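PDB 3OWA: acyl-CoA dehydrogenase from Bacillus anthracis, which binds FAD and probably catalyses the flavin-dependent alpha,beta-dehydrogenation of fatty acyl-CoA thioesters. Local coordinates for residues Lys95-Arg107 / Tyr270-Arg282. Sequence-based numbering, arbitrary orientation. Where two conformers were deposited one is given.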
loop_
_atom_site.group_PDB
_atom_site.type_symbol
_atom_site.label_atom_id
_atom_site.label_comp_id
_atom_site.label_asym_id
_atom_site.label_seq_id
_atom_site.Cartn_x
_atom_site.Cartn_y
_atom_site.Cartn_z
ATOM N N LYS A 95 -12.112 -27.298 -13.821
ATOM C CA LYS A 95 -11.386 -26.329 -12.999
ATOM C C LYS A 95 -11.697 -24.862 -13.359
ATOM O O LYS A 95 -11.572 -23.956 -12.498
ATOM C CB LYS A 95 -9.877 -26.570 -13.080
ATOM C CG LYS A 95 -9.421 -27.927 -12.566
ATOM C CD LYS A 95 -9.654 -28.074 -11.085
ATOM C CE LYS A 95 -9.699 -29.545 -10.673
ATOM N NZ LYS A 95 -10.670 -30.317 -11.486
ATOM N N VAL A 96 -12.095 -24.623 -14.601
ATOM C CA VAL A 96 -12.489 -23.293 -15.029
ATOM C C VAL A 96 -13.739 -22.846 -14.301
ATOM O O VAL A 96 -13.797 -21.734 -13.805
ATOM C CB VAL A 96 -12.667 -23.194 -16.565
ATOM C CG1 VAL A 96 -13.180 -21.812 -16.942
ATOM C CG2 VAL A 96 -11.337 -23.450 -17.272
ATOM N N SER A 97 -14.724 -23.742 -14.208
ATOM C CA SER A 97 -15.948 -23.505 -13.467
ATOM C C SER A 97 -15.693 -23.170 -11.996
ATOM O O SER A 97 -16.226 -22.203 -11.477
ATOM C CB SER A 97 -16.876 -24.733 -13.578
ATOM O OG SER A 97 -17.270 -24.932 -14.923
ATOM N N SER A 98 -14.886 -23.959 -11.310
ATOM C CA SER A 98 -14.635 -23.635 -9.898
ATOM C C SER A 98 -13.735 -22.393 -9.696
ATOM O O SER A 98 -13.793 -21.757 -8.646
ATOM C CB SER A 98 -14.144 -24.863 -9.121
ATOM O OG SER A 98 -12.907 -25.320 -9.602
ATOM N N ALA A 99 -12.960 -22.006 -10.711
ATOM C CA ALA A 99 -12.241 -20.726 -10.671
ATOM C C ALA A 99 -13.255 -19.593 -10.787
ATOM O O ALA A 99 -13.187 -18.615 -10.072
ATOM C CB ALA A 99 -11.176 -20.628 -11.781
ATOM N N LEU A 100 -14.204 -19.731 -11.696
ATOM C CA LEU A 100 -15.215 -18.708 -11.881
ATOM C C LEU A 100 -16.077 -18.559 -10.635
ATOM O O LEU A 100 -16.487 -17.441 -10.294
ATOM C CB LEU A 100 -16.071 -19.036 -13.098
ATOM C CG LEU A 100 -15.436 -18.557 -14.404
ATOM C CD1 LEU A 100 -16.149 -19.135 -15.656
ATOM C CD2 LEU A 100 -15.426 -17.029 -14.447
ATOM N N ILE A 101 -16.348 -19.676 -9.946
ATOM C CA ILE A 101 -17.090 -19.582 -8.710
ATOM C C ILE A 101 -16.311 -18.740 -7.662
ATOM O O ILE A 101 -16.873 -17.829 -7.028
ATOM C CB ILE A 101 -17.473 -20.976 -8.140
ATOM C CG1 ILE A 101 -18.554 -21.651 -9.015
ATOM C CG2 ILE A 101 -17.976 -20.846 -6.681
ATOM C CD1 ILE A 101 -18.609 -23.199 -8.836
ATOM N N ALA A 102 -15.009 -18.992 -7.530
ATOM C CA ALA A 102 -14.181 -18.193 -6.600
ATOM C C ALA A 102 -14.094 -16.719 -6.998
ATOM O O ALA A 102 -14.159 -15.821 -6.139
ATOM C CB ALA A 102 -12.777 -18.793 -6.452
ATOM N N GLU A 103 -13.996 -16.465 -8.300
ATOM C CA GLU A 103 -13.925 -15.114 -8.785
ATOM C C GLU A 103 -15.178 -14.340 -8.372
ATOM O O GLU A 103 -15.079 -13.207 -7.901
ATOM C CB GLU A 103 -13.717 -15.047 -10.325
ATOM C CG GLU A 103 -13.291 -13.642 -10.774
ATOM C CD GLU A 103 -13.373 -13.395 -12.277
ATOM O OE1 GLU A 103 -13.830 -12.289 -12.648
ATOM O OE2 GLU A 103 -12.969 -14.276 -13.085
ATOM N N LYS A 104 -16.338 -14.932 -8.552
ATOM C CA LYS A 104 -17.594 -14.265 -8.205
ATOM C C LYS A 104 -17.832 -14.183 -6.696
ATOM O O LYS A 104 -18.412 -13.174 -6.217
ATOM C CB LYS A 104 -18.764 -14.957 -8.885
ATOM C CG LYS A 104 -18.654 -14.952 -10.417
ATOM C CD LYS A 104 -18.645 -13.524 -10.901
ATOM C CE LYS A 104 -18.771 -13.410 -12.392
ATOM N NZ LYS A 104 -18.304 -12.039 -12.759
ATOM N N PHE A 105 -17.369 -15.192 -5.943
ATOM C CA PHE A 105 -17.447 -15.111 -4.463
ATOM C C PHE A 105 -16.700 -13.918 -3.851
ATOM O O PHE A 105 -17.076 -13.394 -2.778
ATOM C CB PHE A 105 -17.026 -16.443 -3.783
ATOM C CG PHE A 105 -18.186 -17.265 -3.328
ATOM C CD1 PHE A 105 -18.648 -17.176 -2.024
ATOM C CD2 PHE A 105 -18.837 -18.131 -4.217
ATOM C CE1 PHE A 105 -19.779 -17.942 -1.624
ATOM C CE2 PHE A 105 -19.959 -18.870 -3.812
ATOM C CZ PHE A 105 -20.413 -18.775 -2.515
ATOM N N SER A 106 -15.605 -13.495 -4.494
ATOM C CA SER A 106 -14.851 -12.306 -4.015
ATOM C C SER A 106 -15.709 -11.042 -3.766
ATOM O O SER A 106 -15.385 -10.215 -2.921
ATOM C CB SER A 106 -13.686 -11.994 -4.948
ATOM O OG SER A 106 -14.227 -11.434 -6.130
ATOM N N ARG A 107 -16.838 -10.923 -4.455
ATOM C CA ARG A 107 -17.762 -9.816 -4.216
ATOM C C ARG A 107 -18.208 -9.745 -2.730
ATOM O O ARG A 107 -18.510 -8.656 -2.216
ATOM C CB ARG A 107 -18.945 -9.925 -5.206
ATOM C CG ARG A 107 -20.039 -8.885 -5.047
ATOM C CD ARG A 107 -19.783 -7.620 -5.902
ATOM N NE ARG A 107 -20.905 -6.691 -5.734
ATOM C CZ ARG A 107 -21.877 -6.524 -6.622
ATOM N NH1 ARG A 107 -21.838 -7.176 -7.779
ATOM N NH2 ARG A 107 -22.878 -5.687 -6.366
ATOM N N TYR A 270 -3.218 -20.484 -6.446
ATOM C CA TYR A 270 -3.888 -19.974 -7.645
ATOM C C TYR A 270 -5.341 -19.564 -7.361
ATOM O O TYR A 270 -5.860 -18.651 -7.995
ATOM C CB TYR A 270 -3.753 -20.906 -8.871
ATOM C CG TYR A 270 -4.814 -21.961 -8.989
ATOM C CD1 TYR A 270 -4.561 -23.273 -8.604
ATOM C CD2 TYR A 270 -6.062 -21.656 -9.530
ATOM C CE1 TYR A 270 -5.546 -24.260 -8.722
ATOM C CE2 TYR A 270 -7.056 -22.623 -9.650
ATOM C CZ TYR A 270 -6.791 -23.923 -9.241
ATOM O OH TYR A 270 -7.772 -24.888 -9.348
ATOM N N LYS A 271 -5.997 -20.244 -6.431
ATOM C CA LYS A 271 -7.366 -19.890 -6.079
ATOM C C LYS A 271 -7.433 -18.482 -5.484
ATOM O O LYS A 271 -8.345 -17.716 -5.788
ATOM C CB LYS A 271 -7.918 -20.900 -5.064
ATOM C CG LYS A 271 -9.195 -21.510 -5.476
ATOM C CD LYS A 271 -9.085 -22.234 -6.767
ATOM C CE LYS A 271 -10.482 -22.639 -7.228
ATOM N NZ LYS A 271 -11.236 -23.352 -6.131
ATOM N N LEU A 272 -6.469 -18.155 -4.622
ATOM C CA LEU A 272 -6.362 -16.803 -4.100
ATOM C C LEU A 272 -6.107 -15.803 -5.234
ATOM O O LEU A 272 -6.699 -14.724 -5.249
ATOM C CB LEU A 272 -5.283 -16.707 -3.011
ATOM C CG LEU A 272 -5.271 -15.402 -2.198
ATOM C CD1 LEU A 272 -6.643 -15.126 -1.575
ATOM C CD2 LEU A 272 -4.192 -15.462 -1.122
ATOM N N GLY A 273 -5.249 -16.171 -6.185
ATOM C CA GLY A 273 -5.049 -15.371 -7.398
ATOM C C GLY A 273 -6.358 -15.058 -8.101
ATOM O O GLY A 273 -6.659 -13.901 -8.411
ATOM N N VAL A 274 -7.163 -16.081 -8.349
ATOM C CA VAL A 274 -8.462 -15.869 -8.987
ATOM C C VAL A 274 -9.305 -14.911 -8.127
ATOM O O VAL A 274 -9.948 -14.003 -8.628
ATOM C CB VAL A 274 -9.214 -17.241 -9.139
ATOM C CG1 VAL A 274 -10.611 -17.046 -9.695
ATOM C CG2 VAL A 274 -8.467 -18.179 -10.070
ATOM N N GLY A 275 -9.344 -15.148 -6.815
ATOM C CA GLY A 275 -10.115 -14.290 -5.909
ATOM C C GLY A 275 -9.675 -12.823 -5.987
ATOM O O GLY A 275 -10.517 -11.908 -6.058
ATOM N N THR A 276 -8.365 -12.568 -5.963
ATOM C CA THR A 276 -7.905 -11.175 -5.955
ATOM C C THR A 276 -8.271 -10.511 -7.290
ATOM O O THR A 276 -8.485 -9.303 -7.362
ATOM C CB THR A 276 -6.396 -11.075 -5.714
ATOM O OG1 THR A 276 -5.727 -11.834 -6.729
ATOM C CG2 THR A 276 -6.028 -11.638 -4.291
ATOM N N VAL A 277 -8.375 -11.318 -8.338
ATOM C CA VAL A 277 -8.698 -10.779 -9.645
ATOM C C VAL A 277 -10.142 -10.317 -9.654
ATOM O O VAL A 277 -10.455 -9.256 -10.243
ATOM C CB VAL A 277 -8.425 -11.807 -10.796
ATOM C CG1 VAL A 277 -9.250 -11.480 -12.019
ATOM C CG2 VAL A 277 -6.940 -11.784 -11.188
ATOM N N GLY A 278 -11.024 -11.094 -9.032
ATOM C CA GLY A 278 -12.442 -10.685 -8.889
ATOM C C GLY A 278 -12.560 -9.392 -8.093
ATOM O O GLY A 278 -13.312 -8.488 -8.454
ATOM N N SER A 279 -11.801 -9.280 -6.998
ATOM C CA SER A 279 -11.851 -8.077 -6.222
ATOM C C SER A 279 -11.292 -6.877 -6.946
ATOM O O SER A 279 -11.803 -5.774 -6.772
ATOM C CB SER A 279 -11.107 -8.267 -4.881
ATOM O OG SER A 279 -11.618 -9.405 -4.175
ATOM N N ALA A 280 -10.224 -7.057 -7.724
ATOM C CA ALA A 280 -9.654 -5.939 -8.438
ATOM C C ALA A 280 -10.644 -5.428 -9.471
ATOM O O ALA A 280 -10.761 -4.226 -9.650
ATOM C CB ALA A 280 -8.281 -6.328 -9.117
ATOM N N LYS A 281 -11.377 -6.329 -10.112
ATOM C CA LYS A 281 -12.403 -5.907 -11.061
ATOM C C LYS A 281 -13.512 -5.135 -10.379
ATOM O O LYS A 281 -14.012 -4.152 -10.924
ATOM C CB LYS A 281 -13.053 -7.101 -11.752
ATOM C CG LYS A 281 -12.197 -7.841 -12.746
ATOM C CD LYS A 281 -13.075 -8.896 -13.392
ATOM C CE LYS A 281 -12.299 -9.887 -14.241
ATOM N NZ LYS A 281 -13.270 -10.887 -14.820
ATOM N N ARG A 282 -13.890 -5.550 -9.175
ATOM C CA ARG A 282 -14.932 -4.840 -8.454
ATOM C C ARG A 282 -14.447 -3.429 -8.027
ATOM O O ARG A 282 -15.209 -2.452 -8.066
ATOM C CB ARG A 282 -15.350 -5.657 -7.212
ATOM C CG ARG A 282 -16.418 -4.993 -6.373
ATOM C CD ARG A 282 -17.720 -4.757 -7.201
ATOM N NE ARG A 282 -18.696 -4.109 -6.336
ATOM C CZ ARG A 282 -19.856 -3.613 -6.752
ATOM N NH1 ARG A 282 -20.670 -3.024 -5.871
ATOM N NH2 ARG A 282 -20.192 -3.687 -8.043
HETATM O O HOH W 1 -10.299 -24.260 -10.086
HETATM O O HOH W 2 -14.324 -22.303 -5.921
HETATM O O HOH W 3 -13.062 -13.878 -15.693
HETATM O O HOH W 4 -15.537 -8.963 -6.383
HETATM O O HOH W 5 -13.186 -9.316 -1.885
#
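Glu103 of helix 95-105 lies across Gly278 and Lys281 in the 270-282 part of helix 257-293, where the N-terminal helical domain of the acyl-CoA dehydrogenase fold packs on its C-terminal helical domain. The two short helical segments run in roughly the same direction, their axes 7.3 Å apart at closest approach and crossing at -44°. The backbones come closest where Gly278, which has no side chain, faces Glu103, their CA atoms 4.7 Å apart.

Glu103 can be followed outward from this point. Its CB meets Val274 CG1 at 3.7 Å. With CG anti to the backbone N (chi1 -166°), the next methylene is laid over the bare backbone of Gly278, Glu103 CG 3.6 Å from Gly278 CA, and the extended chain carries the carboxylate on to Lys281. There Glu103 OE1 accepts a hydrogen bond from Lys281 NZ at 2.6 Å, part of a salt bridge, on its syn side, the nitrogen somewhat out of the carboxylate plane. OE2 accepts from a water that also receives a bond from Lys281 NZ, and it is hydrogen-bonded to Tyr326 of helix 305-336; the same ammonium has a second acidic partner in Glu322.

Toward the start of both segments, Val274 sits against Ala99 and Ala102, and a water links Tyr270 OH to Lys95 O and to Ser98 OG, which also bonds Asp83. At the other end Ser106 OG turns back to donate to Glu103 O (2.6 Å), while its CB rests on Gly275 O. Beyond it the guanidinium groups of Arg107 and Arg282 stack almost parallel, planes 16° apart. Glu393 and Glu285 form salt bridges with Arg282 and probably offset the charge of the stacked pair. Arg107 NE sits over the centre of the Arg282 guanidinium, 3.4 Å from Arg282 CZ.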